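Local coordinates for deoxy-D-mannose-octulosonate 8-phosphate phosphatase (Haemophilus influenzae Rd, PDB 1K1E), which hydrolyses 3-deoxy-D-manno-octulosonate 8-phosphate to free KDO and inorganic phosphate, a metal-dependent step of lipopolysaccharide biosynthesis carried out by a homotetramer, at residues M46-D51 with L72-F77; Q53-S58 with F89-Q94; A103-D108 with K145-E150; M154-Q159 with S163-A168; L79-L82 with T86-F89. One frame throughout, in Å; residues are numbered along the deposited sequence.

Contact 1: M46-D51 with L72-F77; sequences MLMDAD and LGIKLF
The thioether of M48 spans the gap between the end of helix 38-49 and the bend at L72-G73. Its methyl carbon CE lies 3.5 Å from L72 O, and SD sits 4.2 Å from G73 O, so the end of the side chain rests chiefly on backbone carbonyls. On the apolar side, SD is 4.4 Å from I74 CG1. The chain is straight as far as SD and then bends at an unusual chi3 (-20°); the SD-CE bond is also short, so the placing of CE, and with it the approach to L72 O, is less certain. That oxygen also accepts a hydrogen bond from K45 NZ, K45 being a substrate-binding residue by similarity.

This is the close part of an otherwise open contact. Only about 96 Å² is buried in total, more than half of it on M48, and even the nearest pair of CA atoms, those of M48 and I74, is 8.8 Å apart. The packed side is inward, where L72 and I74 are buried and I74 also touches V56 of strand 53-58 and I69 of helix 63-72. The solvent side is marked by G73, which is exposed, and by M48 itself, which is partly so.

Both segments include a helix end. G73, with positive phi (79°), closes helix 63-72 in a Schellman motif, and D51, also at positive phi, closes helix 38-49 likewise, through D51 N to M48 O and I52 N to L47 O. Each turn then delivers the chain to a parallel strand, 76-79 or 53-58, the helix-to-strand passage of the Rossmann-like core of HAD phosphatases.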
# COMPACT_ATOMS: atom_id res chain seq x y z
N MET A 46 2.22 -19.94 15.27
CA MET A 46 2.32 -19.96 16.73
C MET A 46 1.08 -20.59 17.28
O MET A 46 1.13 -21.36 18.23
CB MET A 46 2.52 -18.53 17.26
CG MET A 46 3.90 -18.05 17.01
SD MET A 46 4.06 -16.32 17.34
CE MET A 46 5.97 -16.19 17.53
N LEU A 47 -0.07 -20.26 16.70
CA LEU A 47 -1.26 -20.87 17.21
C LEU A 47 -1.27 -22.37 17.09
O LEU A 47 -1.52 -23.07 18.06
CB LEU A 47 -2.53 -20.33 16.51
CG LEU A 47 -2.90 -18.84 16.77
CD1 LEU A 47 -4.17 -18.45 16.01
CD2 LEU A 47 -3.16 -18.61 18.29
N MET A 48 -0.98 -22.84 15.89
CA MET A 48 -0.99 -24.27 15.65
C MET A 48 -0.03 -24.98 16.58
O MET A 48 -0.32 -26.06 17.12
CB MET A 48 -0.66 -24.45 14.18
CG MET A 48 -1.69 -23.79 13.25
SD MET A 48 -1.46 -23.99 11.43
CE MET A 48 0.09 -24.37 11.40
N ASP A 49 1.13 -24.37 16.78
CA ASP A 49 2.16 -24.92 17.68
C ASP A 49 1.67 -25.01 19.15
O ASP A 49 2.08 -25.91 19.88
CB ASP A 49 3.43 -24.07 17.57
CG ASP A 49 4.54 -24.48 18.54
OD1 ASP A 49 4.79 -23.77 19.56
OD2 ASP A 49 5.18 -25.52 18.29
N ALA A 50 0.78 -24.09 19.53
CA ALA A 50 0.24 -24.01 20.87
C ALA A 50 -1.09 -24.78 20.98
O ALA A 50 -1.89 -24.50 21.89
CB ALA A 50 0.03 -22.55 21.26
N ASP A 51 -1.30 -25.70 20.04
CA ASP A 51 -2.46 -26.59 19.96
C ASP A 51 -3.75 -25.85 19.67
O ASP A 51 -4.79 -26.26 20.13
CB ASP A 51 -2.63 -27.36 21.27
CG ASP A 51 -3.52 -28.58 21.12
OD1 ASP A 51 -4.27 -28.90 22.08
OD2 ASP A 51 -3.47 -29.24 20.05
N LEU A 72 1.26 -22.15 4.71
CA LEU A 72 1.04 -22.00 6.13
C LEU A 72 0.80 -23.29 6.90
O LEU A 72 0.81 -23.28 8.11
CB LEU A 72 -0.12 -21.06 6.35
CG LEU A 72 0.18 -19.60 6.00
CD1 LEU A 72 -1.09 -18.82 6.08
CD2 LEU A 72 1.24 -19.01 6.87
N GLY A 73 0.56 -24.38 6.18
CA GLY A 73 0.31 -25.67 6.81
C GLY A 73 -1.12 -25.77 7.33
O GLY A 73 -1.43 -26.60 8.20
N ILE A 74 -1.99 -24.93 6.79
CA ILE A 74 -3.40 -24.90 7.22
C ILE A 74 -4.10 -26.04 6.52
O ILE A 74 -4.00 -26.13 5.29
CB ILE A 74 -4.04 -23.53 6.86
CG1 ILE A 74 -3.47 -22.44 7.78
CG2 ILE A 74 -5.50 -23.58 6.92
CD1 ILE A 74 -4.12 -21.03 7.56
N LYS A 75 -4.78 -26.94 7.24
CA LYS A 75 -5.47 -28.02 6.53
C LYS A 75 -6.98 -27.86 6.46
O LYS A 75 -7.64 -28.51 5.67
CB LYS A 75 -5.21 -29.38 7.20
CG LYS A 75 -5.88 -30.54 6.47
CD LYS A 75 -6.53 -31.61 7.41
CE LYS A 75 -7.80 -32.25 6.69
NZ LYS A 75 -8.66 -33.09 7.58
N LEU A 76 -7.52 -27.00 7.31
CA LEU A 76 -8.95 -26.75 7.42
C LEU A 76 -9.37 -25.45 6.74
O LEU A 76 -8.90 -24.40 7.14
CB LEU A 76 -9.31 -26.62 8.91
CG LEU A 76 -8.95 -27.82 9.82
CD1 LEU A 76 -9.52 -27.59 11.21
CD2 LEU A 76 -9.51 -29.11 9.23
N PHE A 77 -10.23 -25.51 5.74
CA PHE A 77 -10.65 -24.30 5.07
C PHE A 77 -11.95 -24.59 4.35
O PHE A 77 -12.26 -25.72 4.01
CB PHE A 77 -9.62 -23.85 4.02
CG PHE A 77 -9.16 -24.94 3.14
CD1 PHE A 77 -9.82 -25.22 1.96
CD2 PHE A 77 -8.01 -25.64 3.47
CE1 PHE A 77 -9.33 -26.19 1.09
CE2 PHE A 77 -7.50 -26.62 2.59
CZ PHE A 77 -8.18 -26.88 1.40

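Contact 2: Q53-S58 with F89-Q94; sequences QVAVLS and FDLMKQ
With CG set anti to its own carbonyl carbon (chi1 -72°) and an extended chi2, L91 reaches straight from helix 84-95 onto strand 53-58. Its two methyls divide the work. CD1 lies 4.0 Å from A55 CB and 3.9 Å from L57 CG, whereas CD2 meets A55 CB alone, at 4.1 Å. L57 has a chi1 of -144°, well off a staggered value, and its side chain runs at a slant to that of L91. CD1 further approaches the strand backbone at V56 O, 4.2 Å away.

A55 is the point where the backbones come nearest, its CA being 7.2 Å from that of L91, and its small side chain fits that spacing. The helix runs nearly antiparallel to the strand, at 153°, the axes of the two segments approaching to 9.9 Å, as expected for a helix laid over a parallel sheet in an alpha/beta Rossmann-like fold. F10 of the neighbouring strand 10-14 also touches A55 and L91, extending the hydrophobic layer. All the residues that meet here are buried. Toward the active site, the side chain of L57 touches that of K84, a substrate-binding residue by similarity, and lies about 9 Å from the bound cobalt ion.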
# COMPACT_ATOMS: atom_id res chain seq x y z
N GLN A 53 -6.01 -24.86 16.54
CA GLN A 53 -6.03 -24.98 15.10
C GLN A 53 -6.44 -23.69 14.42
O GLN A 53 -7.11 -22.84 15.04
CB GLN A 53 -6.99 -26.08 14.72
CG GLN A 53 -6.60 -27.42 15.38
CD GLN A 53 -7.70 -28.47 15.13
OE1 GLN A 53 -7.91 -28.91 14.00
NE2 GLN A 53 -8.43 -28.80 16.17
N VAL A 54 -6.09 -23.56 13.15
CA VAL A 54 -6.50 -22.37 12.41
C VAL A 54 -7.23 -22.80 11.12
O VAL A 54 -6.80 -23.72 10.44
CB VAL A 54 -5.31 -21.48 12.08
CG1 VAL A 54 -5.76 -20.33 11.20
CG2 VAL A 54 -4.61 -21.03 13.43
N ALA A 55 -8.33 -22.14 10.80
CA ALA A 55 -9.07 -22.41 9.56
C ALA A 55 -9.29 -21.09 8.81
O ALA A 55 -9.31 -20.01 9.43
CB ALA A 55 -10.43 -23.06 9.86
N VAL A 56 -9.42 -21.21 7.48
CA VAL A 56 -9.65 -20.06 6.61
C VAL A 56 -11.05 -20.23 6.01
O VAL A 56 -11.42 -21.31 5.59
CB VAL A 56 -8.58 -20.06 5.48
CG1 VAL A 56 -8.96 -19.05 4.35
CG2 VAL A 56 -7.21 -19.79 6.12
N LEU A 57 -11.80 -19.13 5.94
CA LEU A 57 -13.15 -19.15 5.42
C LEU A 57 -13.18 -17.99 4.42
O LEU A 57 -12.87 -16.88 4.79
CB LEU A 57 -14.12 -18.89 6.56
CG LEU A 57 -15.48 -19.57 6.63
CD1 LEU A 57 -16.37 -18.70 7.45
CD2 LEU A 57 -16.12 -19.80 5.26
N SER A 58 -13.50 -18.24 3.17
CA SER A 58 -13.55 -17.14 2.21
C SER A 58 -14.67 -17.42 1.23
O SER A 58 -14.91 -18.59 0.89
CB SER A 58 -12.23 -17.04 1.42
OG SER A 58 -12.34 -16.04 0.44
N PHE A 89 -19.90 -23.83 11.51
CA PHE A 89 -20.10 -25.09 12.23
C PHE A 89 -19.42 -26.29 11.60
O PHE A 89 -18.97 -27.22 12.33
CB PHE A 89 -21.58 -25.28 12.40
CG PHE A 89 -22.22 -24.15 13.19
CD1 PHE A 89 -21.89 -23.97 14.52
CD2 PHE A 89 -23.15 -23.30 12.60
CE1 PHE A 89 -22.50 -22.95 15.28
CE2 PHE A 89 -23.76 -22.29 13.36
CZ PHE A 89 -23.44 -22.12 14.69
N ASP A 90 -19.33 -26.26 10.27
CA ASP A 90 -18.70 -27.35 9.53
C ASP A 90 -17.23 -27.38 9.88
O ASP A 90 -16.68 -28.46 10.08
CB ASP A 90 -18.88 -27.16 8.04
CG ASP A 90 -20.29 -27.43 7.57
OD1 ASP A 90 -20.63 -27.05 6.39
OD2 ASP A 90 -21.04 -28.02 8.39
N LEU A 91 -16.61 -26.19 9.94
CA LEU A 91 -15.17 -26.15 10.26
C LEU A 91 -14.96 -26.56 11.71
O LEU A 91 -13.97 -27.21 12.08
CB LEU A 91 -14.62 -24.74 9.99
CG LEU A 91 -14.48 -24.38 8.51
CD1 LEU A 91 -14.16 -22.84 8.38
CD2 LEU A 91 -13.31 -25.25 7.85
N MET A 92 -15.88 -26.18 12.58
CA MET A 92 -15.72 -26.55 13.99
C MET A 92 -15.76 -28.07 14.09
O MET A 92 -14.93 -28.65 14.78
CB MET A 92 -16.85 -26.00 14.85
CG MET A 92 -16.75 -24.44 14.99
SD MET A 92 -18.32 -23.79 15.56
CE MET A 92 -18.10 -22.05 15.65
N LYS A 93 -16.75 -28.66 13.41
CA LYS A 93 -16.89 -30.10 13.47
C LYS A 93 -15.60 -30.74 12.93
O LYS A 93 -15.12 -31.76 13.49
CB LYS A 93 -18.12 -30.55 12.67
CG LYS A 93 -18.67 -31.91 13.07
N GLN A 94 -15.00 -30.15 11.89
CA GLN A 94 -13.76 -30.74 11.36
C GLN A 94 -12.67 -30.60 12.38
O GLN A 94 -11.80 -31.50 12.51
CB GLN A 94 -13.32 -30.11 10.04
CG GLN A 94 -14.09 -30.56 8.79
CD GLN A 94 -13.67 -29.81 7.58
OE1 GLN A 94 -14.51 -29.15 6.91
NE2 GLN A 94 -12.37 -29.87 7.25

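Contact 3: A103-D108 with K145-E150; sequences AYIGDD and KGAFRE. With CO (cobalt (II) ion), chain M.
I105 carries most of this contact, with 64 of the 112 Å² buried, and F148 and A147 supply the surface it presses on. Its longer branch, CG1 to CD1, is extended (chi1 176°, chi2 171°) and drives the terminal methyl against the first turn of helix 147-158: CD1 lies 3.8 Å from A147 O and 4.0 Å from F148 CA. The side-chain carbon A147 CB is more distant, 4.5 Å from CD1, so the methyl meets mainly helix backbone.

The other branch serves F148. I105 CG2 stands 4.2 Å from F148 CD1, approaching the ring obliquely, and the two side chains cross at about a right angle. The ring continues onto D40, I44 and L47 of helix 38-49 and onto T13, so I105 belongs to a larger buried layer between the sheet and its helices.

Two residues after I105, the strand gives way to the loop holding D107. D107 OD2 binds cobalt at 2.0 Å, while OD1 accepts a hydrogen bond of 2.7 Å from one of the three metal-bound waters and forms a salt bridge with R39 of a neighbouring subunit. D14 OD2 and D16 O complete the six ligands. The I105 packing joins strand 102-106 to helix 147-158; a metal-binding aspartate just past the C-terminal end of such a central parallel strand is characteristic of the HAD active site.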
# COMPACT_ATOMS: atom_id res chain seq x y z
N ALA A 103 -12.92 -18.90 17.83
CA ALA A 103 -12.93 -17.43 17.70
C ALA A 103 -12.90 -17.14 16.22
O ALA A 103 -12.32 -17.90 15.48
CB ALA A 103 -11.70 -16.81 18.35
N TYR A 104 -13.49 -16.01 15.80
CA TYR A 104 -13.57 -15.65 14.39
C TYR A 104 -13.05 -14.23 14.23
O TYR A 104 -13.21 -13.43 15.13
CB TYR A 104 -15.03 -15.59 13.93
CG TYR A 104 -15.21 -15.44 12.44
CD1 TYR A 104 -15.24 -16.56 11.58
CD2 TYR A 104 -15.30 -14.17 11.84
CE1 TYR A 104 -15.35 -16.42 10.18
CE2 TYR A 104 -15.42 -14.04 10.50
CZ TYR A 104 -15.43 -15.13 9.66
OH TYR A 104 -15.55 -14.94 8.31
N ILE A 105 -12.47 -13.93 13.08
CA ILE A 105 -12.00 -12.56 12.87
C ILE A 105 -12.48 -12.15 11.48
O ILE A 105 -12.20 -12.85 10.50
CB ILE A 105 -10.42 -12.43 13.02
CG1 ILE A 105 -10.00 -10.96 12.67
CG2 ILE A 105 -9.65 -13.59 12.29
CD1 ILE A 105 -8.48 -10.71 13.02
N GLY A 106 -13.18 -11.02 11.39
CA GLY A 106 -13.74 -10.64 10.10
C GLY A 106 -13.70 -9.15 9.96
O GLY A 106 -13.22 -8.44 10.87
N ASP A 107 -14.16 -8.69 8.81
CA ASP A 107 -14.13 -7.23 8.54
C ASP A 107 -15.42 -6.66 7.94
O ASP A 107 -15.51 -5.44 7.80
CB ASP A 107 -13.04 -6.86 7.55
CG ASP A 107 -13.33 -7.38 6.14
OD1 ASP A 107 -13.26 -6.63 5.14
OD2 ASP A 107 -13.63 -8.57 6.00
N ASP A 108 -16.34 -7.51 7.51
CA ASP A 108 -17.52 -6.97 6.81
C ASP A 108 -18.84 -7.66 7.11
O ASP A 108 -18.89 -8.62 7.91
CB ASP A 108 -17.24 -6.99 5.27
CG ASP A 108 -17.99 -5.88 4.50
OD1 ASP A 108 -17.80 -5.83 3.25
OD2 ASP A 108 -18.71 -5.07 5.16
N LYS A 145 -2.55 -5.70 7.93
CA LYS A 145 -1.38 -5.08 8.52
C LYS A 145 -0.96 -5.75 9.81
O LYS A 145 -0.25 -5.14 10.60
CB LYS A 145 -1.62 -3.59 8.80
CG LYS A 145 -2.09 -2.85 7.59
CD LYS A 145 -1.19 -3.01 6.40
CE LYS A 145 -1.65 -2.08 5.24
NZ LYS A 145 -1.12 -2.59 3.93
N GLY A 146 -1.40 -7.00 10.01
CA GLY A 146 -1.08 -7.75 11.23
C GLY A 146 -2.21 -7.85 12.24
O GLY A 146 -1.96 -8.04 13.44
N ALA A 147 -3.46 -7.63 11.80
CA ALA A 147 -4.56 -7.70 12.75
C ALA A 147 -4.72 -9.16 13.25
O ALA A 147 -5.14 -9.39 14.36
CB ALA A 147 -5.80 -7.25 12.07
N PHE A 148 -4.45 -10.12 12.39
CA PHE A 148 -4.53 -11.50 12.81
C PHE A 148 -3.53 -11.74 13.92
O PHE A 148 -3.83 -12.36 14.99
CB PHE A 148 -4.27 -12.44 11.64
CG PHE A 148 -4.46 -13.88 12.02
CD1 PHE A 148 -5.64 -14.53 11.70
CD2 PHE A 148 -3.50 -14.54 12.80
CE1 PHE A 148 -5.91 -15.88 12.16
CE2 PHE A 148 -3.76 -15.87 13.25
CZ PHE A 148 -4.98 -16.53 12.91
N ARG A 149 -2.32 -11.27 13.70
CA ARG A 149 -1.24 -11.42 14.69
C ARG A 149 -1.58 -10.72 16.01
O ARG A 149 -1.27 -11.22 17.07
CB ARG A 149 0.05 -10.82 14.13
CG ARG A 149 1.25 -11.01 15.04
CD ARG A 149 1.50 -12.43 15.48
NE ARG A 149 2.71 -12.47 16.34
CZ ARG A 149 3.94 -12.49 15.86
NH1 ARG A 149 4.15 -12.47 14.55
NH2 ARG A 149 4.94 -12.49 16.70
N GLU A 150 -2.23 -9.56 15.93
CA GLU A 150 -2.67 -8.87 17.17
C GLU A 150 -3.57 -9.81 18.02
O GLU A 150 -3.38 -9.97 19.24
CB GLU A 150 -3.45 -7.60 16.82
CG GLU A 150 -3.90 -6.84 18.05
CD GLU A 150 -4.57 -5.52 17.66
OE1 GLU A 150 -5.11 -4.93 18.54
OE2 GLU A 150 -4.56 -5.12 16.46
CO CO M . -13.60 -9.87 4.43
O HOH W 1 -13.93 -8.29 3.11
O HOH W 2 -13.47 -11.44 2.92
O HOH W 3 -15.64 -10.40 4.74

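Contact 4: M154-Q159 with S163-A168; sequences MILQAQ and SVFDTA. With SO4 (sulfate ion), chain P.
L156 and F165 meet where helix 147-158 faces the short helix 163-166 across a three-residue connection. F165 has its CG between backbone N and carbonyl carbon (chi1 62°), turning the ring back toward the longer helix. L156 CB lies at the ring edge, near its plane, 4.0 Å from F165 CE2. From the same leucine, CD1 extends to V164 CG1 at 4.3 Å, using a chi1 of -68° and an extended chi2, thus engaging two successive residues.

The CB of Q157 does not face the second segment, but the chain leads OE1 to 4.3 Å from F165 CZ, in an oblique approach. A water then donates to both Q157 OE1, at 2.9 Å, and D166 OD1, at 2.8 Å, joining the two segments through solvent.

T167 folds OG1 back over the helix it follows, to bond S163 O at 2.8 Å with the donor tilted 18° from the carbonyl plane. The same hydroxyl oxygen caps G170 N, placing T167 as N-cap of helix 168-174; a sulfate, probably from the crystallisation liquor, accepts a weak hydrogen bond from A168 N. F165 also meets Y130 of a neighbouring subunit, and its carbonyl bonds S109 there. The direct contact is thus mainly apolar with one amide oxygen near the ring, its polar link runs through water, and the second helix also serves the tetramer interface.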
# COMPACT_ATOMS: atom_id res chain seq x y z
N MET A 154 -2.86 -12.02 21.49
CA MET A 154 -3.78 -11.84 22.64
C MET A 154 -4.24 -13.18 23.17
O MET A 154 -4.27 -13.40 24.41
CB MET A 154 -5.05 -11.07 22.22
CG MET A 154 -4.86 -9.61 21.95
SD MET A 154 -6.49 -8.85 21.62
CE MET A 154 -7.41 -9.56 22.91
N ILE A 155 -4.64 -14.05 22.25
CA ILE A 155 -5.10 -15.37 22.68
C ILE A 155 -3.96 -16.13 23.40
O ILE A 155 -4.16 -16.68 24.47
CB ILE A 155 -5.61 -16.20 21.46
CG1 ILE A 155 -6.82 -15.48 20.85
CG2 ILE A 155 -5.97 -17.65 21.93
CD1 ILE A 155 -7.35 -16.08 19.53
N LEU A 156 -2.80 -16.21 22.77
CA LEU A 156 -1.68 -16.91 23.40
C LEU A 156 -1.27 -16.31 24.73
O LEU A 156 -0.89 -17.04 25.68
CB LEU A 156 -0.47 -16.93 22.46
CG LEU A 156 -0.68 -17.81 21.22
CD1 LEU A 156 0.37 -17.55 20.17
CD2 LEU A 156 -0.67 -19.28 21.63
N GLN A 157 -1.31 -14.99 24.84
CA GLN A 157 -0.96 -14.43 26.11
C GLN A 157 -1.97 -14.83 27.16
O GLN A 157 -1.61 -15.12 28.28
CB GLN A 157 -0.92 -12.93 26.02
CG GLN A 157 -0.66 -12.28 27.34
CD GLN A 157 0.04 -11.01 27.09
OE1 GLN A 157 1.22 -11.01 26.68
NE2 GLN A 157 -0.68 -9.91 27.26
N ALA A 158 -3.25 -14.84 26.79
CA ALA A 158 -4.31 -15.23 27.73
C ALA A 158 -4.09 -16.65 28.23
O ALA A 158 -4.40 -16.93 29.38
CB ALA A 158 -5.69 -15.10 27.09
N GLN A 159 -3.56 -17.54 27.37
CA GLN A 159 -3.27 -18.93 27.72
C GLN A 159 -1.89 -19.15 28.41
O GLN A 159 -1.47 -20.29 28.64
CB GLN A 159 -3.40 -19.79 26.44
CG GLN A 159 -4.88 -19.67 25.92
CD GLN A 159 -5.26 -20.66 24.85
OE1 GLN A 159 -4.55 -21.59 24.62
NE2 GLN A 159 -6.41 -20.44 24.19
N SER A 163 5.39 -16.50 25.96
CA SER A 163 6.83 -16.67 25.77
C SER A 163 7.30 -17.10 24.37
O SER A 163 8.45 -16.81 24.03
CB SER A 163 7.43 -17.62 26.86
OG SER A 163 7.11 -18.98 26.59
N VAL A 164 6.45 -17.74 23.56
CA VAL A 164 6.83 -18.14 22.20
C VAL A 164 7.06 -16.89 21.33
O VAL A 164 7.84 -16.89 20.37
CB VAL A 164 5.71 -19.06 21.56
CG1 VAL A 164 4.47 -18.21 21.18
CG2 VAL A 164 6.24 -19.80 20.35
N PHE A 165 6.37 -15.80 21.66
CA PHE A 165 6.61 -14.61 20.83
C PHE A 165 7.33 -13.50 21.54
O PHE A 165 7.90 -12.65 20.88
CB PHE A 165 5.31 -14.09 20.21
CG PHE A 165 4.27 -13.62 21.21
CD1 PHE A 165 4.44 -12.45 21.93
CD2 PHE A 165 3.07 -14.34 21.36
CE1 PHE A 165 3.43 -11.99 22.78
CE2 PHE A 165 2.06 -13.84 22.23
CZ PHE A 165 2.27 -12.67 22.91
N ASP A 166 7.31 -13.48 22.87
CA ASP A 166 7.98 -12.38 23.55
C ASP A 166 9.35 -12.66 24.11
O ASP A 166 9.91 -11.80 24.78
CB ASP A 166 7.11 -11.72 24.60
CG ASP A 166 6.82 -12.61 25.78
OD1 ASP A 166 5.87 -12.27 26.50
OD2 ASP A 166 7.52 -13.61 25.99
N THR A 167 9.87 -13.84 23.85
CA THR A 167 11.24 -14.15 24.25
C THR A 167 12.02 -14.91 23.20
O THR A 167 11.47 -15.76 22.46
CB THR A 167 11.34 -14.98 25.61
OG1 THR A 167 10.82 -16.31 25.44
CG2 THR A 167 10.65 -14.23 26.73
N ALA A 168 13.33 -14.64 23.16
CA ALA A 168 14.23 -15.34 22.23
C ALA A 168 14.24 -16.83 22.57
O ALA A 168 14.16 -17.66 21.70
CB ALA A 168 15.66 -14.77 22.32
S SO4 P . 15.10 -14.32 26.64
O1 SO4 P . 13.96 -13.41 26.36
O2 SO4 P . 15.13 -14.69 28.11
O3 SO4 P . 16.31 -13.56 26.26
O4 SO4 P . 14.97 -15.57 25.85
O HOH W 4 3.98 -10.17 26.27

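Contact 5: L79-L82 with T86-F89. With HG (mercury (II) ion), chain N.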
# COMPACT_ATOMS: atom_id res chain seq x y z
N LEU A 79 -13.70 -22.61 1.20
CA LEU A 79 -13.51 -21.57 0.18
C LEU A 79 -14.64 -21.60 -0.83
O LEU A 79 -15.22 -22.67 -1.11
CB LEU A 79 -12.15 -21.78 -0.53
CG LEU A 79 -10.91 -21.97 0.40
CD1 LEU A 79 -9.62 -22.12 -0.40
CD2 LEU A 79 -10.75 -20.74 1.33
N GLY A 80 -14.99 -20.42 -1.31
CA GLY A 80 -16.06 -20.28 -2.28
C GLY A 80 -17.44 -20.17 -1.69
O GLY A 80 -18.41 -19.97 -2.43
N LYS A 81 -17.56 -20.31 -0.38
CA LYS A 81 -18.87 -20.25 0.29
C LYS A 81 -19.21 -18.87 0.80
O LYS A 81 -18.47 -18.30 1.60
CB LYS A 81 -18.96 -21.23 1.46
CG LYS A 81 -20.41 -21.51 1.78
CD LYS A 81 -20.60 -22.71 2.63
CE LYS A 81 -22.06 -23.11 2.50
NZ LYS A 81 -22.36 -24.42 3.13
N LEU A 82 -20.34 -18.35 0.37
CA LEU A 82 -20.71 -17.00 0.80
C LEU A 82 -21.58 -16.97 2.03
O LEU A 82 -21.75 -15.92 2.65
CB LEU A 82 -21.41 -16.24 -0.34
CG LEU A 82 -20.44 -15.50 -1.27
CD1 LEU A 82 -21.21 -14.69 -2.33
CD2 LEU A 82 -19.60 -14.57 -0.40
N THR A 86 -23.05 -21.48 8.31
CA THR A 86 -22.96 -22.91 8.38
C THR A 86 -21.50 -23.37 8.15
O THR A 86 -21.11 -24.41 8.68
CB THR A 86 -23.89 -23.59 7.38
OG1 THR A 86 -23.56 -23.16 6.08
CG2 THR A 86 -25.35 -23.21 7.69
N ALA A 87 -20.70 -22.58 7.42
CA ALA A 87 -19.30 -22.90 7.17
C ALA A 87 -18.65 -22.94 8.54
O ALA A 87 -17.79 -23.80 8.78
CB ALA A 87 -18.57 -21.85 6.29
N CYS A 88 -19.03 -22.03 9.44
CA CYS A 88 -18.42 -22.06 10.77
C CYS A 88 -18.65 -23.38 11.44
O CYS A 88 -17.71 -24.00 11.94
CB CYS A 88 -18.95 -21.00 11.78
SG CYS A 88 -18.49 -19.30 11.23
N PHE A 89 -19.90 -23.83 11.51
CA PHE A 89 -20.10 -25.09 12.23
C PHE A 89 -19.42 -26.29 11.60
O PHE A 89 -18.97 -27.22 12.33
CB PHE A 89 -21.58 -25.28 12.40
CG PHE A 89 -22.22 -24.15 13.19
CD1 PHE A 89 -21.89 -23.97 14.52
CD2 PHE A 89 -23.15 -23.30 12.60
CE1 PHE A 89 -22.50 -22.95 15.28
CE2 PHE A 89 -23.76 -22.29 13.36
CZ PHE A 89 -23.44 -22.12 14.69
HG HG N . -17.58 -18.73 13.36
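K81 meets T86 and A87 where the chain leaves strand 76-79 for helix 84-95, a strand-to-helix connection of the Rossmann-like HAD core. L79 comes first, its side chain packing on V56 and S58 of strand 53-58 and on L65, R66 and I69 of helix 63-72. G80 then takes a positive phi (86°, with psi -5°), backbone angles at which a CB would press on the preceding carbonyl oxygen, and the chain turns there toward the helix.

K81 follows and makes the contact. A chi1 of -159° turns CG away from the backbone N, and with the later torsions all extended its chain reaches across the first turn of the helix. Part-way along, CD comes within 4.3 Å of A87 CB; A87 also touches L57 of strand 53-58. At the end NZ makes a weak, somewhat doubtful hydrogen bond of 3.4 Å to T86 OG1, the two side chains crossing at about a right angle. L82 carries the chain on and packs against V175 of a neighbouring subunit.

One residue past A87, C88 belongs to a mercury site that C118 SG and A114 O complete, its own SG lying 2.4 Å from the metal.

Overall arrangement
From the N terminus, helix 38-49 leads into strand 53-58, and contact 1 closes the first loop by returning the chain after helix 63-72 beside the end of helix 38-49. Contact 2 opens inside that loop and closes beyond it, so the two cross; L76 O probably bonds V56 N where their strands neighbour. Contact 5, a short local closure, lies inside the span of contact 2, and both end on helix 84-95, sharing F89. Contact 3 then brings helix 147-158 onto central strand 102-106, and contact 4 folds the following short helix onto the same helix. M46 packs on F165, tying contact 4 back to helix 38-49.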